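Local coordinates for ribokinase (Giardia lamblia, PDB 6WHJ), which probably phosphorylates ribose at O-5 with ATP and a divalent cation, most likely magnesium, supplying ribose 5-phosphate to nucleotide synthesis and the pentose phosphate pathway, at residues B[16-22]-B[99-105]; B[46-50]-B[80-86]; B[223-227]-B[248-253]. One frame throughout, in Å; residues are numbered along the deposited sequence.

Contact 1 of 3, residues B[16-22]-B[99-105]; sequences NRDLVWY and GNAGIYV. With EDO (1,2-ethanediol), chain F.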
loop_
_atom_site.group_PDB
_atom_site.type_symbol
_atom_site.label_atom_id
_atom_site.label_comp_id
_atom_site.label_asym_id
_atom_site.label_seq_id
_atom_site.Cartn_x
_atom_site.Cartn_y
_atom_site.Cartn_z
ATOM N N ASN B 16 -0.362 -5.285 -12.717
ATOM C CA ASN B 16 -0.514 -5.012 -11.299
ATOM C C ASN B 16 -1.687 -4.062 -11.104
ATOM O O ASN B 16 -1.825 -3.078 -11.837
ATOM C CB ASN B 16 0.754 -4.376 -10.702
ATOM C CG ASN B 16 1.982 -5.270 -10.810
ATOM O OD1 ASN B 16 1.932 -6.456 -10.505
ATOM N ND2 ASN B 16 3.090 -4.695 -11.252
ATOM N N ARG B 17 -2.533 -4.362 -10.124
ATOM C CA ARG B 17 -3.507 -3.386 -9.657
ATOM C C ARG B 17 -2.773 -2.423 -8.726
ATOM O O ARG B 17 -2.252 -2.833 -7.680
ATOM C CB ARG B 17 -4.673 -4.074 -8.947
ATOM C CG ARG B 17 -5.802 -3.137 -8.537
ATOM C CD ARG B 17 -6.268 -2.346 -9.727
ATOM N NE ARG B 17 -7.419 -1.491 -9.449
ATOM C CZ ARG B 17 -8.652 -1.695 -9.908
ATOM N NH1 ARG B 17 -8.920 -2.737 -10.692
ATOM N NH2 ARG B 17 -9.620 -0.839 -9.593
ATOM N N ASP B 18 -2.694 -1.159 -9.122
ATOM C CA ASP B 18 -1.969 -0.156 -8.349
ATOM C C ASP B 18 -2.849 0.335 -7.201
ATOM O O ASP B 18 -3.964 0.815 -7.428
ATOM C CB ASP B 18 -1.576 1.010 -9.253
ATOM C CG ASP B 18 -0.357 0.719 -10.121
ATOM O OD1 ASP B 18 0.357 -0.280 -9.891
ATOM O OD2 ASP B 18 -0.138 1.493 -11.078
ATOM N N LEU B 19 -2.383 0.164 -5.968
ATOM C CA LEU B 19 -3.068 0.707 -4.796
ATOM C C LEU B 19 -2.223 1.849 -4.242
ATOM O O LEU B 19 -1.141 1.617 -3.688
ATOM C CB LEU B 19 -3.320 -0.371 -3.750
ATOM C CG LEU B 19 -3.971 -1.646 -4.284
ATOM C CD1 LEU B 19 -3.964 -2.745 -3.227
ATOM C CD2 LEU B 19 -5.368 -1.325 -4.719
ATOM N N VAL B 20 -2.737 3.071 -4.362
ATOM C CA VAL B 20 -1.943 4.289 -4.247
ATOM C C VAL B 20 -2.520 5.163 -3.146
ATOM O O VAL B 20 -3.728 5.415 -3.118
ATOM C CB VAL B 20 -1.908 5.061 -5.582
ATOM C CG1 VAL B 20 -1.113 6.349 -5.439
ATOM C CG2 VAL B 20 -1.295 4.201 -6.665
ATOM N N TRP B 21 -1.656 5.628 -2.249
ATOM C CA TRP B 21 -2.021 6.593 -1.220
ATOM C C TRP B 21 -1.235 7.880 -1.436
ATOM O O TRP B 21 -0.007 7.850 -1.570
ATOM C CB TRP B 21 -1.761 6.042 0.189
ATOM C CG TRP B 21 -2.712 4.955 0.622
ATOM C CD1 TRP B 21 -3.831 5.101 1.389
ATOM C CD2 TRP B 21 -2.623 3.564 0.303
ATOM N NE1 TRP B 21 -4.441 3.887 1.573
ATOM C CE2 TRP B 21 -3.722 2.925 0.916
ATOM C CE3 TRP B 21 -1.723 2.795 -0.444
ATOM C CZ2 TRP B 21 -3.950 1.557 0.798
ATOM C CZ3 TRP B 21 -1.947 1.432 -0.551
ATOM C CH2 TRP B 21 -3.050 0.830 0.065
ATOM N N TYR B 22 -1.939 9.005 -1.436
ATOM C CA TYR B 22 -1.333 10.315 -1.632
ATOM C C TYR B 22 -1.164 10.966 -0.270
ATOM O O TYR B 22 -2.145 11.185 0.448
ATOM C CB TYR B 22 -2.178 11.192 -2.562
ATOM C CG TYR B 22 -2.199 10.660 -3.975
ATOM C CD1 TYR B 22 -3.106 9.675 -4.363
ATOM C CD2 TYR B 22 -1.279 11.113 -4.914
ATOM C CE1 TYR B 22 -3.104 9.172 -5.654
ATOM C CE2 TYR B 22 -1.262 10.617 -6.204
ATOM C CZ TYR B 22 -2.169 9.646 -6.572
ATOM O OH TYR B 22 -2.136 9.160 -7.866
ATOM N N GLY B 99 -1.555 -9.660 -9.293
ATOM C CA GLY B 99 -0.506 -8.831 -8.729
ATOM C C GLY B 99 -1.008 -7.449 -8.358
ATOM O O GLY B 99 -1.972 -6.935 -8.934
ATOM N N ASN B 100 -0.364 -6.851 -7.357
ATOM C CA ASN B 100 -0.671 -5.475 -6.993
ATOM C C ASN B 100 0.605 -4.739 -6.602
ATOM O O ASN B 100 1.694 -5.316 -6.512
ATOM C CB ASN B 100 -1.714 -5.351 -5.867
ATOM C CG ASN B 100 -1.285 -5.994 -4.554
ATOM O OD1 ASN B 100 -0.115 -5.980 -4.177
ATOM N ND2 ASN B 100 -2.267 -6.454 -3.796
ATOM N N ALA B 101 0.445 -3.438 -6.380
ATOM C CA ALA B 101 1.499 -2.568 -5.881
ATOM C C ALA B 101 0.906 -1.629 -4.839
ATOM O O ALA B 101 -0.147 -1.021 -5.073
ATOM C CB ALA B 101 2.131 -1.761 -7.024
ATOM N N GLY B 102 1.594 -1.497 -3.705
ATOM C CA GLY B 102 1.237 -0.529 -2.690
ATOM C C GLY B 102 2.150 0.671 -2.819
ATOM O O GLY B 102 3.360 0.565 -2.618
ATOM N N ILE B 103 1.561 1.817 -3.146
ATOM C CA ILE B 103 2.313 2.982 -3.588
ATOM C C ILE B 103 2.016 4.159 -2.670
ATOM O O ILE B 103 0.852 4.433 -2.359
ATOM C CB ILE B 103 1.991 3.323 -5.057
ATOM C CG1 ILE B 103 2.325 2.125 -5.956
ATOM C CG2 ILE B 103 2.727 4.584 -5.502
ATOM C CD1 ILE B 103 2.033 2.338 -7.418
ATOM N N TYR B 104 3.075 4.835 -2.225
ATOM C CA TYR B 104 2.990 6.131 -1.565
ATOM C C TYR B 104 3.512 7.210 -2.507
ATOM O O TYR B 104 4.626 7.100 -3.035
ATOM C CB TYR B 104 3.808 6.179 -0.271
ATOM C CG TYR B 104 3.422 5.214 0.824
ATOM C CD1 TYR B 104 2.192 4.564 0.831
ATOM C CD2 TYR B 104 4.299 4.973 1.876
ATOM C CE1 TYR B 104 1.857 3.690 1.859
ATOM C CE2 TYR B 104 3.979 4.111 2.892
ATOM C CZ TYR B 104 2.763 3.475 2.885
ATOM O OH TYR B 104 2.479 2.617 3.917
ATOM N N VAL B 105 2.710 8.248 -2.718
ATOM C CA VAL B 105 3.107 9.392 -3.523
ATOM C C VAL B 105 3.153 10.608 -2.607
ATOM O O VAL B 105 2.129 10.987 -2.019
ATOM C CB VAL B 105 2.155 9.610 -4.705
ATOM C CG1 VAL B 105 2.656 10.728 -5.582
ATOM C CG2 VAL B 105 2.022 8.324 -5.506
HETATM C C1 EDO F . 4.622 -0.265 -12.156
HETATM O O1 EDO F . 5.565 -0.899 -11.280
HETATM C C2 EDO F . 3.243 -0.226 -11.500
HETATM O O2 EDO F . 2.995 -1.499 -10.887
#
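The two middle strands of the four-stranded lid sheet, 16-22 and 99-105, run parallel and zip together from R17 and G99 through W21 and V105. R17, L19 and W21 do the pairing for the first strand, each using both its N-H and its carbonyl. R17 N donates to G99 O at 2.9 Å, L19 N to A101 O at 2.7 Å, and W21 N to I103 O at 2.8 Å; A101, I103 and V105 return their N-H groups to R17 O, L19 O and W21 O. On one face, V20 spreads its two methyls: CG1, trans to the main-chain nitrogen (chi1 178°), meets V105 CG2 at 3.7 Å, while CG2 lies 3.8 Å from I103 CB. Y22 lies side by side with V105, its CD2 3.8 Å from V105 CB.

Ribokinases use such a lid both to close over the sugar and to build the dimer, and the two faces here are consistent with such a division. N16 and D18, predicted to bind substrate, share the V20 face; an ethanediol, probably from the crystallisation liquor, takes a bond from N16 ND2 to its O2 (3.2 Å) and gives one from O2 to D18 OD1 (3.1 Å), with E146 also holding the diol. The other face carries L19, W21, N100 and Y104 against the second subunit. There W21 NE1 bonds N100 OD1 of that subunit, and Y104 stacks on its counterpart. The indole also brings its edge, in plane, to I103 O within the chain.

Contact 2 of 3, residues B[46-50]-B[80-86]; sequences SNQAI and HYRELGI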
loop_
_atom_site.group_PDB
_atom_site.type_symbol
_atom_site.label_atom_id
_atom_site.label_comp_id
_atom_site.label_asym_id
_atom_site.label_seq_id
_atom_site.Cartn_x
_atom_site.Cartn_y
_atom_site.Cartn_z
ATOM N N SER B 46 1.442 -4.412 -18.754
ATOM C CA SER B 46 0.118 -4.021 -19.222
ATOM C C SER B 46 0.060 -2.549 -19.610
ATOM O O SER B 46 -0.661 -2.180 -20.545
ATOM C CB SER B 46 -0.927 -4.339 -18.158
ATOM O OG SER B 46 -2.210 -3.938 -18.603
ATOM N N ASN B 47 0.784 -1.686 -18.892
ATOM C CA ASN B 47 0.797 -0.268 -19.249
ATOM C C ASN B 47 1.360 -0.053 -20.640
ATOM O O ASN B 47 0.838 0.757 -21.413
ATOM C CB ASN B 47 1.604 0.529 -18.235
ATOM C CG ASN B 47 0.860 0.750 -16.953
ATOM O OD1 ASN B 47 -0.365 0.596 -16.891
ATOM N ND2 ASN B 47 1.596 1.098 -15.908
ATOM N N GLN B 48 2.427 -0.771 -20.977
ATOM C CA GLN B 48 3.032 -0.614 -22.291
ATOM C C GLN B 48 2.161 -1.206 -23.387
ATOM O O GLN B 48 2.157 -0.694 -24.511
ATOM C CB GLN B 48 4.417 -1.246 -22.307
ATOM C CG GLN B 48 5.449 -0.411 -21.632
ATOM C CD GLN B 48 6.726 -1.170 -21.467
ATOM O OE1 GLN B 48 6.969 -2.129 -22.200
ATOM N NE2 GLN B 48 7.580 -0.728 -20.539
ATOM N N ALA B 49 1.409 -2.269 -23.080
ATOM C CA ALA B 49 0.473 -2.809 -24.061
ATOM C C ALA B 49 -0.708 -1.867 -24.273
ATOM O O ALA B 49 -1.217 -1.745 -25.394
ATOM C CB ALA B 49 -0.017 -4.188 -23.626
ATOM N N ILE B 50 -1.167 -1.203 -23.210
ATOM C CA ILE B 50 -2.289 -0.284 -23.350
ATOM C C ILE B 50 -1.864 0.963 -24.122
ATOM O O ILE B 50 -2.610 1.471 -24.972
ATOM C CB ILE B 50 -2.873 0.041 -21.960
ATOM C CG1 ILE B 50 -3.521 -1.223 -21.379
ATOM C CG2 ILE B 50 -3.882 1.179 -22.031
ATOM C CD1 ILE B 50 -4.148 -1.081 -19.991
ATOM N N HIS B 80 -11.471 -4.942 -19.155
ATOM C CA HIS B 80 -10.927 -3.648 -19.554
ATOM C C HIS B 80 -10.277 -3.734 -20.925
ATOM O O HIS B 80 -10.438 -2.829 -21.755
ATOM C CB HIS B 80 -9.916 -3.166 -18.511
ATOM C CG HIS B 80 -9.359 -1.802 -18.784
ATOM N ND1 HIS B 80 -10.158 -0.704 -19.021
ATOM C CD2 HIS B 80 -8.080 -1.357 -18.850
ATOM C CE1 HIS B 80 -9.396 0.356 -19.226
ATOM N NE2 HIS B 80 -8.131 -0.013 -19.128
ATOM N N TYR B 81 -9.551 -4.824 -21.187
ATOM C CA TYR B 81 -8.921 -4.989 -22.490
ATOM C C TYR B 81 -9.964 -5.112 -23.588
ATOM O O TYR B 81 -9.765 -4.597 -24.696
ATOM C CB TYR B 81 -7.985 -6.198 -22.475
ATOM C CG TYR B 81 -6.566 -5.832 -22.113
ATOM C CD1 TYR B 81 -6.218 -5.550 -20.803
ATOM C CD2 TYR B 81 -5.571 -5.762 -23.085
ATOM C CE1 TYR B 81 -4.918 -5.202 -20.465
ATOM C CE2 TYR B 81 -4.265 -5.414 -22.754
ATOM C CZ TYR B 81 -3.949 -5.138 -21.440
ATOM O OH TYR B 81 -2.664 -4.794 -21.089
ATOM N N ARG B 82 -11.096 -5.761 -23.294
ATOM C CA ARG B 82 -12.162 -5.863 -24.287
ATOM C C ARG B 82 -12.684 -4.488 -24.685
ATOM O O ARG B 82 -12.783 -4.176 -25.876
ATOM C CB ARG B 82 -13.304 -6.747 -23.773
ATOM C CG ARG B 82 -13.007 -8.237 -23.782
ATOM C CD ARG B 82 -14.249 -9.090 -23.459
ATOM N NE ARG B 82 -14.578 -9.113 -22.034
ATOM C CZ ARG B 82 -14.105 -10.023 -21.180
ATOM N NH1 ARG B 82 -13.281 -10.975 -21.612
ATOM N NH2 ARG B 82 -14.455 -9.987 -19.895
ATOM N N GLU B 83 -12.981 -3.635 -23.704
ATOM C CA GLU B 83 -13.471 -2.301 -24.033
ATOM C C GLU B 83 -12.437 -1.498 -24.820
ATOM O O GLU B 83 -12.810 -0.632 -25.621
ATOM C CB GLU B 83 -13.879 -1.556 -22.758
ATOM N N LEU B 84 -11.141 -1.790 -24.641
ATOM C CA LEU B 84 -10.105 -1.099 -25.402
ATOM C C LEU B 84 -9.893 -1.718 -26.778
ATOM O O LEU B 84 -9.316 -1.064 -27.656
ATOM C CB LEU B 84 -8.776 -1.116 -24.645
ATOM C CG LEU B 84 -8.634 -0.258 -23.384
ATOM C CD1 LEU B 84 -7.271 -0.469 -22.745
ATOM C CD2 LEU B 84 -8.862 1.201 -23.695
ATOM N N GLY B 85 -10.347 -2.955 -26.982
ATOM C CA GLY B 85 -10.171 -3.632 -28.252
ATOM C C GLY B 85 -8.770 -4.133 -28.513
ATOM O O GLY B 85 -8.367 -4.237 -29.677
ATOM N N ILE B 86 -8.026 -4.489 -27.468
ATOM C CA ILE B 86 -6.638 -4.922 -27.575
ATOM C C ILE B 86 -6.596 -6.437 -27.387
ATOM O O ILE B 86 -6.883 -6.929 -26.289
ATOM C CB ILE B 86 -5.744 -4.222 -26.546
ATOM C CG1 ILE B 86 -5.861 -2.705 -26.676
ATOM C CG2 ILE B 86 -4.314 -4.685 -26.706
ATOM C CD1 ILE B 86 -5.046 -1.943 -25.647
#
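Y81 reaches from its helix to the neighbouring one and overlaps the side chain of I50, whose CG1 lies 3.9 Å from Y81 CZ. The phenol ends against the first turn of the segment 46-50: Y81 OH and S46 OG form a hydrogen bond of 2.7 Å, in which either hydroxyl could be the donor. The serine oxygen approaches in the plane of the ring, at the CE1 edge, while I86 O sits in the same plane beside the other edge, near CD2. S46 presents its hydroxyl this way because OG stands opposite the backbone N, at a chi1 of 179°. A49 CB adds contact at the phenol oxygen.

I50 is the apolar centre. Its CG2 branch meets L84 CD1 at 3.8 Å, the two side chains crossing at about a right angle, and its CD1 touches the edge of the imidazole of H80 at CD2, 4.1 Å away. One face of that imidazole is covered toward its rim by L84 CG. Past L84 the helix ends in a Schellman motif, with G85 at positive phi and I86 N bonded back to Y81 O. This turn brings I86 round toward the other helix, and its CD1 comes to rest 3.8 Å from A49 O.

The two helical segments run nearly parallel, at 15°, with axes 12.4 Å apart, so side chains close the distance. S46 is a predicted substrate-binding residue. Helices 44-55 and 72-84 are consecutive, joined through strand 62-69 of the large sheet, in the alternating order of the PfkB family's Rossmann-like core. F64 of that strand touches S46 and A49 and meets the ring of Y81, A62 touches I86, and H41 of strand 32-42 stacks on H80.

Contact 3 of 3, residues B[223-227]-B[248-253]; sequences VEKMS and VQTKSY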
loop_
_atom_site.group_PDB
_atom_site.type_symbol
_atom_site.label_atom_id
_atom_site.label_comp_id
_atom_site.label_asym_id
_atom_site.label_seq_id
_atom_site.Cartn_x
_atom_site.Cartn_y
_atom_site.Cartn_z
ATOM N N VAL B 223 27.555 1.170 -23.040
ATOM C CA VAL B 223 27.162 0.474 -24.264
ATOM C C VAL B 223 28.125 -0.670 -24.544
ATOM O O VAL B 223 27.723 -1.750 -24.994
ATOM C CB VAL B 223 27.098 1.456 -25.451
ATOM C CG1 VAL B 223 26.829 0.713 -26.745
ATOM C CG2 VAL B 223 26.038 2.529 -25.210
ATOM N N GLU B 224 29.410 -0.451 -24.256
ATOM C CA GLU B 224 30.436 -1.472 -24.449
ATOM C C GLU B 224 30.132 -2.718 -23.634
ATOM O O GLU B 224 30.144 -3.840 -24.152
ATOM C CB GLU B 224 31.774 -0.896 -24.001
ATOM C CG GLU B 224 32.936 -1.004 -24.914
ATOM C CD GLU B 224 34.088 -0.193 -24.358
ATOM O OE1 GLU B 224 34.204 -0.118 -23.117
ATOM O OE2 GLU B 224 34.868 0.381 -25.144
ATOM N N LYS B 225 29.860 -2.528 -22.343
ATOM C CA LYS B 225 29.588 -3.646 -21.448
ATOM C C LYS B 225 28.308 -4.367 -21.846
ATOM O O LYS B 225 28.258 -5.602 -21.843
ATOM C CB LYS B 225 29.498 -3.138 -20.007
ATOM C CG LYS B 225 29.077 -4.170 -18.994
ATOM C CD LYS B 225 30.173 -5.179 -18.717
ATOM C CE LYS B 225 29.656 -6.293 -17.822
ATOM N NZ LYS B 225 30.706 -7.315 -17.569
ATOM N N MET B 226 27.277 -3.609 -22.227
ATOM C CA MET B 226 26.002 -4.216 -22.591
ATOM C C MET B 226 26.141 -5.105 -23.817
ATOM O O MET B 226 25.491 -6.151 -23.919
ATOM C CB MET B 226 24.973 -3.123 -22.861
ATOM C CG MET B 226 23.815 -3.149 -21.920
ATOM S SD MET B 226 24.167 -2.171 -20.467
ATOM C CE MET B 226 23.829 -0.537 -21.138
ATOM N N SER B 227 26.942 -4.668 -24.776
ATOM C CA SER B 227 27.132 -5.363 -26.034
ATOM C C SER B 227 28.136 -6.505 -25.958
ATOM O O SER B 227 28.108 -7.385 -26.820
ATOM C CB SER B 227 27.557 -4.341 -27.093
ATOM O OG SER B 227 28.346 -4.923 -28.115
ATOM N N VAL B 248 22.383 4.956 -29.028
ATOM C CA VAL B 248 23.765 4.622 -29.340
ATOM C C VAL B 248 23.775 3.290 -30.060
ATOM O O VAL B 248 23.179 2.319 -29.581
ATOM C CB VAL B 248 24.651 4.569 -28.083
ATOM C CG1 VAL B 248 26.099 4.311 -28.467
ATOM C CG2 VAL B 248 24.534 5.864 -27.295
ATOM N N GLN B 249 24.448 3.247 -31.209
ATOM C CA GLN B 249 24.640 2.002 -31.940
ATOM C C GLN B 249 25.783 1.215 -31.317
ATOM O O GLN B 249 26.800 1.791 -30.927
ATOM C CB GLN B 249 24.977 2.287 -33.401
ATOM C CG GLN B 249 24.855 1.071 -34.296
ATOM C CD GLN B 249 24.822 1.438 -35.758
ATOM O OE1 GLN B 249 25.001 2.598 -36.123
ATOM N NE2 GLN B 249 24.534 0.459 -36.605
ATOM N N THR B 250 25.627 -0.104 -31.229
ATOM C CA THR B 250 26.739 -0.930 -30.773
ATOM C C THR B 250 27.847 -0.984 -31.832
ATOM O O THR B 250 27.631 -0.704 -33.013
ATOM C CB THR B 250 26.263 -2.345 -30.436
ATOM O OG1 THR B 250 25.687 -2.956 -31.596
ATOM C CG2 THR B 250 25.219 -2.317 -29.315
ATOM N N LYS B 251 29.064 -1.289 -31.370
ATOM C CA LYS B 251 30.261 -1.481 -32.201
ATOM C C LYS B 251 30.805 -0.179 -32.782
ATOM O O LYS B 251 32.005 0.085 -32.669
ATOM C CB LYS B 251 30.015 -2.461 -33.361
ATOM C CG LYS B 251 29.370 -3.801 -32.986
ATOM C CD LYS B 251 30.132 -4.541 -31.896
ATOM C CE LYS B 251 29.337 -5.755 -31.416
ATOM N NZ LYS B 251 29.517 -6.010 -29.956
ATOM N N SER B 252 29.943 0.654 -33.371
ATOM C CA SER B 252 30.379 1.912 -33.976
ATOM C C SER B 252 30.179 3.120 -33.080
ATOM O O SER B 252 30.899 4.114 -33.232
ATOM C CB SER B 252 29.623 2.178 -35.282
ATOM O OG SER B 252 28.250 2.460 -35.030
ATOM N N TYR B 253 29.215 3.047 -32.165
ATOM C CA TYR B 253 28.856 4.120 -31.232
ATOM C C TYR B 253 28.344 5.376 -31.937
ATOM O O TYR B 253 28.424 6.475 -31.382
ATOM C CB TYR B 253 30.022 4.442 -30.285
ATOM C CG TYR B 253 30.507 3.192 -29.581
ATOM C CD1 TYR B 253 29.749 2.601 -28.581
ATOM C CD2 TYR B 253 31.699 2.581 -29.948
ATOM C CE1 TYR B 253 30.170 1.451 -27.958
ATOM C CE2 TYR B 253 32.132 1.423 -29.323
ATOM C CZ TYR B 253 31.360 0.861 -28.330
ATOM O OH TYR B 253 31.785 -0.297 -27.712
HETATM O O HOH W 1 29.577 -1.705 -27.925
#
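With CG1 opposite the backbone N (chi1 174°) and CG2 beside it, V223 points its two methyls at different partners: CG1 lies 3.6 Å from Y253 CE1, and CG2 lies 3.7 Å from V248 CG1. A chi1 of -54° carries the Y253 ring back toward the helix, where V223 CB stands in plane at its edge. Residues 250-253 belong to the turn between antiparallel strands 245-249 and 255-258 at the edge of the large sheet, with K251 and Y253 both at positive phi. Helix 216-228 packs against this turn, T250 and Y253 meeting its successive turns. T250 CG2 packs on S227 CB at 3.8 Å, while its OG1 is bonded to L233 O. A water is hydrogen-bonded to Y253 OH at 2.6 Å and gives a weak, long bond to V223 O. K251 NZ is modelled beside S227 OG, but so close that a hydrogen bond between them is doubtful. E224 crosses the tyrosine at about a right angle, its carboxylate paired with K220 along the helix. The join is therefore mainly apolar, centred on V223, with a water, weakly bound on the helix side, as its polar link.

In the fold
From the N terminus, the chain lays down lid strands 16-22 and 32-42, leaves for the large domain, and returns with 99-105, where contact 1 closes within the lid sheet. Contact 2 is nested inside that loop: helix 44-55, strand 62-69 and helix 72-84 follow one another there, and 46-50 meets 80-86, joining two helices beside the large sheet. The two contacts do not touch, though their nearest atoms are only about 5 Å apart. Contact 3 follows in series, closing a short loop from helix 216-228 through strands 235-239 and 245-249. It lies at the far end of the large sheet, across the chain's centre from the other two, its centre about 36 Å from that of contact 1.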